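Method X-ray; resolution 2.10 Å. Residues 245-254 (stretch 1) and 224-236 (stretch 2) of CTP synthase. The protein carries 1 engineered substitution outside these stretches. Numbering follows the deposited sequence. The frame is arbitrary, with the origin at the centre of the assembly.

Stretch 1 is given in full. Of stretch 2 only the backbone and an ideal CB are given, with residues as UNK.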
ATOM      1  N   PRO A 245      -5.183   0.056  12.129  1.00 13.89           N
ATOM      2  CA  PRO A 245      -4.345  -1.126  12.354  1.00 13.63           C
ATOM      3  C   PRO A 245      -3.234  -1.330  11.319  1.00 12.35           C
ATOM      4  O   PRO A 245      -2.162  -1.824  11.658  1.00 11.34           O
ATOM      5  CB  PRO A 245      -5.346  -2.289  12.279  1.00 14.16           C
ATOM      6  CG  PRO A 245      -6.644  -1.702  12.680  1.00 14.34           C
ATOM      7  CD  PRO A 245      -6.620  -0.297  12.147  1.00 14.44           C
ATOM      8  N   THR A 246      -3.510  -0.957  10.073  1.00 11.52           N
ATOM      9  CA  THR A 246      -2.530  -1.072   8.997  1.00 11.19           C
ATOM     10  C   THR A 246      -1.314  -0.211   9.308  1.00 10.84           C
ATOM     11  O   THR A 246      -0.199  -0.724   9.375  1.00 11.20           O
ATOM     12  CB  THR A 246      -3.137  -0.659   7.635  1.00 11.13           C
ATOM     13  OG1 THR A 246      -3.756   0.631   7.752  1.00 10.74           O
ATOM     14  CG2 THR A 246      -4.165  -1.665   7.176  1.00 10.95           C
ATOM     15  N   TYR A 247      -1.530   1.086   9.535  1.00 10.75           N
ATOM     16  CA  TYR A 247      -0.436   1.996   9.894  1.00 10.94           C
ATOM     17  C   TYR A 247       0.250   1.547  11.193  1.00 11.15           C
ATOM     18  O   TYR A 247       1.484   1.574  11.288  1.00 11.13           O
ATOM     19  CB  TYR A 247      -0.918   3.443  10.070  1.00 11.17           C
ATOM     20  CG  TYR A 247      -1.136   4.228   8.789  1.00 11.08           C
ATOM     21  CD1 TYR A 247      -0.170   5.118   8.317  1.00 11.15           C
ATOM     22  CD2 TYR A 247      -2.321   4.109   8.072  1.00 11.08           C
ATOM     23  CE1 TYR A 247      -0.372   5.844   7.147  1.00 11.58           C
ATOM     24  CE2 TYR A 247      -2.537   4.836   6.913  1.00 11.11           C
ATOM     25  CZ  TYR A 247      -1.564   5.701   6.449  1.00 11.27           C
ATOM     26  OH  TYR A 247      -1.787   6.428   5.300  1.00 11.34           O
ATOM     27  N   LEU A 248      -0.558   1.138  12.174  1.00 11.07           N
ATOM     28  CA  LEU A 248      -0.049   0.709  13.479  1.00 11.19           C
ATOM     29  C   LEU A 248       0.895  -0.488  13.368  1.00 10.80           C
ATOM     30  O   LEU A 248       1.955  -0.484  13.982  1.00 10.62           O
ATOM     31  CB  LEU A 248      -1.208   0.393  14.432  1.00 11.83           C
ATOM     32  CG  LEU A 248      -0.932   0.163  15.932  1.00 12.41           C
ATOM     33  CD1 LEU A 248      -0.193   1.331  16.567  1.00 12.56           C
ATOM     34  CD2 LEU A 248      -2.253  -0.073  16.662  1.00 12.80           C
ATOM     35  N   SER A 249       0.513  -1.488  12.572  1.00 10.26           N
ATOM     36  CA  SER A 249       1.331  -2.689  12.386  1.00 10.16           C
ATOM     37  C   SER A 249       2.627  -2.388  11.630  1.00 10.09           C
ATOM     38  O   SER A 249       3.681  -2.943  11.940  1.00  9.66           O
ATOM     39  CB  SER A 249       0.538  -3.773  11.663  1.00 10.19           C
ATOM     40  OG  SER A 249       0.203  -3.409  10.327  1.00  9.69           O
ATOM     41  N   PHE A 250       2.539  -1.497  10.645  1.00 10.03           N
ATOM     42  CA  PHE A 250       3.716  -1.026   9.920  1.00 10.45           C
ATOM     43  C   PHE A 250       4.730  -0.384  10.865  1.00 11.22           C
ATOM     44  O   PHE A 250       5.906  -0.750  10.857  1.00 11.18           O
ATOM     45  CB  PHE A 250       3.311  -0.040   8.816  1.00 10.06           C
ATOM     46  CG  PHE A 250       4.468   0.641   8.151  1.00  9.76           C
ATOM     47  CD1 PHE A 250       5.477  -0.110   7.553  1.00  9.74           C
ATOM     48  CD2 PHE A 250       4.549   2.032   8.108  1.00  9.73           C
ATOM     49  CE1 PHE A 250       6.546   0.506   6.919  1.00  9.65           C
ATOM     50  CE2 PHE A 250       5.612   2.658   7.475  1.00  9.62           C
ATOM     51  CZ  PHE A 250       6.613   1.893   6.877  1.00  9.67           C
ATOM     52  N   MET A 251       4.264   0.563  11.672  1.00 12.48           N
ATOM     53  CA  MET A 251       5.131   1.281  12.609  1.00 13.59           C
ATOM     54  C   MET A 251       5.706   0.339  13.672  1.00 12.94           C
ATOM     55  O   MET A 251       6.872   0.491  14.068  1.00 12.06           O
ATOM     56  CB  MET A 251       4.386   2.439  13.282  1.00 15.39           C
ATOM     57  CG  MET A 251       5.292   3.363  14.095  1.00 17.47           C
ATOM     58  SD  MET A 251       4.476   4.799  14.832  1.00 19.96           S
ATOM     59  CE  MET A 251       3.921   5.610  13.346  1.00 20.18           C
ATOM     60  N   ALA A 252       4.881  -0.606  14.130  1.00 11.94           N
ATOM     61  CA  ALA A 252       5.332  -1.666  15.042  1.00 11.49           C
ATOM     62  C   ALA A 252       6.503  -2.445  14.446  1.00 10.81           C
ATOM     63  O   ALA A 252       7.568  -2.543  15.048  1.00 10.53           O
ATOM     64  CB  ALA A 252       4.181  -2.606  15.373  1.00 11.34           C
ATOM     65  N   ALA A 253       6.299  -2.957  13.241  1.00 10.58           N
ATOM     66  CA  ALA A 253       7.337  -3.682  12.496  1.00 10.40           C
ATOM     67  C   ALA A 253       8.632  -2.873  12.322  1.00 10.42           C
ATOM     68  O   ALA A 253       9.735  -3.399  12.537  1.00 10.08           O
ATOM     69  CB  ALA A 253       6.797  -4.118  11.147  1.00 10.31           C
ATOM     70  N   ALA A 254       8.490  -1.596  11.975  1.00 10.22           N
ATOM     71  CA  ALA A 254       9.630  -0.701  11.815  1.00 10.35           C
ATOM     72  C   ALA A 254      10.355  -0.452  13.137  1.00 10.55           C
ATOM     73  O   ALA A 254      11.582  -0.440  13.174  1.00 10.33           O
ATOM     74  CB  ALA A 254       9.204   0.613  11.183  1.00 10.15           C
ATOM     75  N   UNK A 224       8.574 -12.021   3.551  1.00 15.32           N
ATOM     76  CA  UNK A 224       9.229 -10.930   4.259  1.00 14.81           C
ATOM     77  C   UNK A 224       8.597 -10.713   5.630  1.00 14.53           C
ATOM     78  O   UNK A 224       7.454 -11.104   5.856  1.00 14.77           O
ATOM     79  CB  UNK A 224       9.161  -9.643   3.435  1.00 14.81           C
ATOM     80  N   UNK A 225       9.347 -10.094   6.537  1.00 13.66           N
ATOM     81  CA  UNK A 225       8.836  -9.741   7.869  1.00 13.34           C
ATOM     82  C   UNK A 225       7.561  -8.893   7.780  1.00 12.27           C
ATOM     83  O   UNK A 225       6.573  -9.195   8.448  1.00 11.87           O
ATOM     84  CB  UNK A 225       9.906  -8.986   8.660  1.00 13.34           C
ATOM     85  N   UNK A 226       7.591  -7.835   6.961  1.00 11.02           N
ATOM     86  CA  UNK A 226       6.434  -6.943   6.811  1.00 10.05           C
ATOM     87  C   UNK A 226       6.421  -6.279   5.437  1.00  9.49           C
ATOM     88  O   UNK A 226       7.211  -5.386   5.147  1.00  8.77           O
ATOM     89  CB  UNK A 226       6.440  -5.874   7.906  1.00 10.05           C
ATOM     90  N   UNK A 227       5.515  -6.739   4.588  1.00  9.20           N
ATOM     91  CA  UNK A 227       5.263  -6.102   3.310  1.00  9.01           C
ATOM     92  C   UNK A 227       3.754  -6.149   3.120  1.00  8.91           C
ATOM     93  O   UNK A 227       3.186  -7.221   2.966  1.00  9.02           O
ATOM     94  CB  UNK A 227       6.012  -6.784   2.164  1.00  9.01           C
ATOM     95  N   UNK A 228       3.122  -4.985   3.181  1.00  8.88           N
ATOM     96  CA  UNK A 228       1.678  -4.856   3.126  1.00  8.93           C
ATOM     97  C   UNK A 228       1.343  -3.613   2.314  1.00  8.78           C
ATOM     98  O   UNK A 228       1.976  -2.586   2.481  1.00  9.02           O
ATOM     99  CB  UNK A 228       1.071  -4.784   4.529  1.00  8.93           C
ATOM    100  N   UNK A 229       0.352  -3.706   1.443  1.00  8.67           N
ATOM    101  CA  UNK A 229      -0.140  -2.530   0.741  1.00  8.77           C
ATOM    102  C   UNK A 229      -1.617  -2.681   0.477  1.00  8.73           C
ATOM    103  O   UNK A 229      -2.083  -3.774   0.159  1.00  8.83           O
ATOM    104  CB  UNK A 229       0.620  -2.309  -0.568  1.00  8.77           C
ATOM    105  N   UNK A 230      -2.346  -1.583   0.634  1.00  8.69           N
ATOM    106  CA  UNK A 230      -3.795  -1.603   0.585  1.00  8.92           C
ATOM    107  C   UNK A 230      -4.320  -0.596  -0.443  1.00  9.41           C
ATOM    108  O   UNK A 230      -3.679   0.415  -0.707  1.00  9.72           O
ATOM    109  CB  UNK A 230      -4.375  -1.306   1.969  1.00  8.92           C
ATOM    110  N   UNK A 231      -5.485  -0.886  -1.015  1.00  9.99           N
ATOM    111  CA  UNK A 231      -6.119   0.005  -1.987  1.00 10.59           C
ATOM    112  C   UNK A 231      -6.825   1.158  -1.288  1.00 10.23           C
ATOM    113  O   UNK A 231      -6.686   2.316  -1.688  1.00  9.61           O
ATOM    114  CB  UNK A 231      -7.112  -0.769  -2.856  1.00 10.59           C
ATOM    115  N   UNK A 232      -7.597   0.822  -0.257  1.00 10.42           N
ATOM    116  CA  UNK A 232      -8.255   1.817   0.602  1.00 10.59           C
ATOM    117  C   UNK A 232      -7.263   2.761   1.282  1.00 10.73           C
ATOM    118  O   UNK A 232      -6.056   2.496   1.317  1.00 10.86           O
ATOM    119  CB  UNK A 232      -9.094   1.109   1.668  1.00 10.59           C
ATOM    120  N   UNK A 233      -7.789   3.872   1.795  1.00 10.95           N
ATOM    121  CA  UNK A 233      -7.009   4.863   2.532  1.00 11.13           C
ATOM    122  C   UNK A 233      -7.304   4.675   4.013  1.00 11.37           C
ATOM    123  O   UNK A 233      -8.332   5.171   4.515  1.00 11.80           O
ATOM    124  CB  UNK A 233      -7.333   6.288   2.078  1.00 11.13           C
ATOM    125  N   UNK A 234      -6.428   3.946   4.728  1.00 11.09           N
ATOM    126  CA  UNK A 234      -6.742   3.704   6.148  1.00 11.23           C
ATOM    127  C   UNK A 234      -6.761   4.971   7.013  1.00 11.14           C
ATOM    128  O   UNK A 234      -7.462   5.002   8.015  1.00 11.40           O
ATOM    129  CB  UNK A 234      -5.723   2.723   6.731  1.00 11.23           C
ATOM    130  N   UNK A 235      -5.989   5.985   6.633  1.00 11.64           N
ATOM    131  CA  UNK A 235      -5.988   7.280   7.329  1.00 12.33           C
ATOM    132  C   UNK A 235      -7.346   7.983   7.410  1.00 13.11           C
ATOM    133  O   UNK A 235      -7.530   8.831   8.279  1.00 13.89           O
ATOM    134  CB  UNK A 235      -4.998   8.216   6.633  1.00 12.33           C
ATOM    135  N   UNK A 236      -8.282   7.637   6.525  1.00 13.37           N
ATOM    136  CA  UNK A 236      -9.655   8.137   6.618  1.00 14.31           C
ATOM    137  C   UNK A 236     -10.429   7.624   7.848  1.00 14.90           C
ATOM    138  O   UNK A 236     -11.451   8.213   8.186  1.00 15.27           O
ATOM    139  CB  UNK A 236     -10.416   7.750   5.348  1.00 14.31           C
TER

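Stretch 1 is a helix that runs nearly antiparallel to strand 227-230, at 158° with axes 10.0 Å apart at closest approach.

Position 224 lies out of reach of the helix and is little constrained by it; it is Leu224.

At position 225, CA-to-CB points toward the helix, but no atom of it lies within 5.5 Å of the ideal CB. A short side chain would fall short, whereas a long side chain with donors, such as Lys or Arg, could approach the carbonyls of Ser249 and Ala253, directly or through water. The residue is Arg225. Its guanidinium lays one face over Ala253, NH2 lying 3.4 Å from Ala253 CB, and water bridges reach both carbonyls: water 1 accepts from Arg225 NH2 and donates to Ser249 O, while water 2 donates to Ala253 O and accepts a weak bond from Arg225 NE.

Position 226 points toward the helix, its ideal CB 3.7 Å from Ala253 CB. The small Ala253 and Ser249 leave room for a large apolar group, aliphatic or aromatic. Phe226 (chi1 t) fills it, running along the helix so that its CZ lies 3.3 Å from Ser249 OG at the ring edge. Phe250 CA sits over the ring face, 3.9 Å from the centroid, in a CH-pi contact, and Phe250 CB packs 3.8 Å from Phe226 CE2.

Along the strand the side chains alternate. Position 227 points away and position 229 is out of reach, so the helix sets no limit on either; they are Phe227 and Ala229. Positions 228 and 230 point toward it across a wider gap, suiting branched apolar residues. Leu228 CD2 and Val230 CG1 each come within 4.3 Å of Thr246 CG2.

Position 231 is out of reach of the helix, which leaves it free; Gln231 hydrogen-bonds elsewhere in the structure. Position 232 points sideways, so only a long side chain could approach Thr246; Phe232 brings its ring edge there, CE2 lying 4.3 Å from Thr246 CG2.

Position 233 points away, so the helix does not restrict it. The ring of His233 instead turns to a partner at position 235.

At position 234 the ideal CB is tight, 3.0 Å from Thr246 OG1, and 3.8 Å from Tyr247 CE2. A compact residue suits, and phi of -65° admits proline. Pro234 CB lies 3.1 Å from Thr246 OG1 and packs at the Tyr247 ring edge.

Position 235 points sideways, with Tyr247 OH 3.9 Å from its ideal CB, inviting a polar partner such as Asp, Glu, Asn or Gln. Glu235 bends back (chi1 p, chi2 m), and its OE1 accepts a 2.7 Å hydrogen bond from Tyr247 OH, while its OE2 accepts a 3.0 Å hydrogen bond from His233 ND1.

Position 236 lies beyond the helix's reach; it is Phe236.

Stretch 2 224-236: LRFFLAVQFHPEF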
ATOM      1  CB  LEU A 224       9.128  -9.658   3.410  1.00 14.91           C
ATOM      2  CG  LEU A 224       9.496  -9.846   1.932  1.00 14.62           C
ATOM      3  CD1 LEU A 224       9.215  -8.570   1.149  1.00 15.29           C
ATOM      4  CD2 LEU A 224      10.949 -10.290   1.765  1.00 14.94           C
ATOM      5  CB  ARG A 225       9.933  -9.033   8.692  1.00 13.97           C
ATOM      6  CG  ARG A 225       9.494  -8.187   9.883  1.00 14.99           C
ATOM      7  CD  ARG A 225       8.773  -8.968  10.967  1.00 15.62           C
ATOM      8  NE  ARG A 225       8.085  -8.079  11.923  1.00 16.08           N
ATOM      9  CZ  ARG A 225       6.770  -7.819  11.964  1.00 16.01           C
ATOM     10  NH1 ARG A 225       5.901  -8.353  11.102  1.00 15.74           N
ATOM     11  NH2 ARG A 225       6.310  -6.996  12.906  1.00 16.67           N
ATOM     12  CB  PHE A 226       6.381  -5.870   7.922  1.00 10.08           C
ATOM     13  CG  PHE A 226       5.051  -5.130   7.991  1.00  9.89           C
ATOM     14  CD1 PHE A 226       4.086  -5.485   8.930  1.00  9.79           C
ATOM     15  CD2 PHE A 226       4.762  -4.089   7.104  1.00  9.75           C
ATOM     16  CE1 PHE A 226       2.864  -4.819   8.994  1.00  9.69           C
ATOM     17  CE2 PHE A 226       3.536  -3.434   7.146  1.00  9.72           C
ATOM     18  CZ  PHE A 226       2.588  -3.797   8.097  1.00  9.60           C
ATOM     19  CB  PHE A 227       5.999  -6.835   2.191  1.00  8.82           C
ATOM     20  CG  PHE A 227       6.026  -6.076   0.899  1.00  8.62           C
ATOM     21  CD1 PHE A 227       7.201  -5.488   0.450  1.00  8.54           C
ATOM     22  CD2 PHE A 227       4.869  -5.913   0.143  1.00  8.58           C
ATOM     23  CE1 PHE A 227       7.234  -4.775  -0.735  1.00  8.51           C
ATOM     24  CE2 PHE A 227       4.894  -5.198  -1.047  1.00  8.56           C
ATOM     25  CZ  PHE A 227       6.073  -4.621  -1.481  1.00  8.48           C
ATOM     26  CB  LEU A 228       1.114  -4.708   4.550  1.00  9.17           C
ATOM     27  CG  LEU A 228      -0.323  -4.205   4.694  1.00  9.08           C
ATOM     28  CD1 LEU A 228      -1.307  -5.210   4.119  1.00  9.28           C
ATOM     29  CD2 LEU A 228      -0.629  -3.927   6.155  1.00  9.30           C
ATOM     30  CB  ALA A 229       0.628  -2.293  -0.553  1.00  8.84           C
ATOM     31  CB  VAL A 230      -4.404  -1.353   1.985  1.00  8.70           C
ATOM     32  CG1 VAL A 230      -4.062  -2.506   2.917  1.00  8.69           C
ATOM     33  CG2 VAL A 230      -3.930  -0.029   2.594  1.00  8.56           C
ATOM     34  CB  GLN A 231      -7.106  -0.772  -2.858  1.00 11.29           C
ATOM     35  CG  GLN A 231      -7.772   0.033  -3.971  1.00 12.01           C
ATOM     36  CD  GLN A 231      -6.839   0.358  -5.118  1.00 12.71           C
ATOM     37  OE1 GLN A 231      -5.897   1.128  -4.969  1.00 13.92           O
ATOM     38  NE2 GLN A 231      -7.115  -0.215  -6.284  1.00 13.79           N
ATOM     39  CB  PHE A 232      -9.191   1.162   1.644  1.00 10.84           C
ATOM     40  CG  PHE A 232      -8.526   0.159   2.555  1.00 10.80           C
ATOM     41  CD1 PHE A 232      -8.499  -1.187   2.224  1.00 10.95           C
ATOM     42  CD2 PHE A 232      -7.948   0.555   3.754  1.00 11.08           C
ATOM     43  CE1 PHE A 232      -7.893  -2.122   3.058  1.00 11.10           C
ATOM     44  CE2 PHE A 232      -7.355  -0.379   4.598  1.00 11.15           C
ATOM     45  CZ  PHE A 232      -7.313  -1.713   4.240  1.00 10.97           C
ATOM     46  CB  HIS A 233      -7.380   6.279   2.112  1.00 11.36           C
ATOM     47  CG  HIS A 233      -6.948   6.630   0.725  1.00 11.71           C
ATOM     48  ND1 HIS A 233      -5.857   7.432   0.462  1.00 11.88           N
ATOM     49  CD2 HIS A 233      -7.461   6.283  -0.477  1.00 11.62           C
ATOM     50  CE1 HIS A 233      -5.721   7.569  -0.845  1.00 11.68           C
ATOM     51  NE2 HIS A 233      -6.685   6.886  -1.437  1.00 11.85           N
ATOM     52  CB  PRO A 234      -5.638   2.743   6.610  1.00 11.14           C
ATOM     53  CG  PRO A 234      -4.942   2.277   5.374  1.00 11.18           C
ATOM     54  CD  PRO A 234      -5.148   3.339   4.337  1.00 11.14           C
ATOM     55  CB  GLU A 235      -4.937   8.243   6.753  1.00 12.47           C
ATOM     56  CG  GLU A 235      -5.164   8.730   5.318  1.00 12.56           C
ATOM     57  CD  GLU A 235      -4.665   7.781   4.234  1.00 12.82           C
ATOM     58  OE1 GLU A 235      -4.331   6.604   4.529  1.00 12.77           O
ATOM     59  OE2 GLU A 235      -4.615   8.217   3.063  1.00 13.12           O
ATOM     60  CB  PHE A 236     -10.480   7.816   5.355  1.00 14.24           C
ATOM     61  CG  PHE A 236      -9.942   8.405   4.067  1.00 14.51           C
ATOM     62  CD1 PHE A 236      -8.971   9.412   4.043  1.00 14.88           C
ATOM     63  CD2 PHE A 236     -10.444   7.950   2.851  1.00 14.67           C
ATOM     64  CE1 PHE A 236      -8.507   9.922   2.838  1.00 14.71           C
ATOM     65  CE2 PHE A 236      -9.982   8.461   1.647  1.00 14.58           C
ATOM     66  CZ  PHE A 236      -9.012   9.445   1.643  1.00 14.50           C
TER
HETATM   67  O   HOH W   1       3.660  -5.581  13.142  1.00 14.04           O
HETATM   68  O   HOH W   2      10.391  -6.032  12.472  1.00 14.32           O
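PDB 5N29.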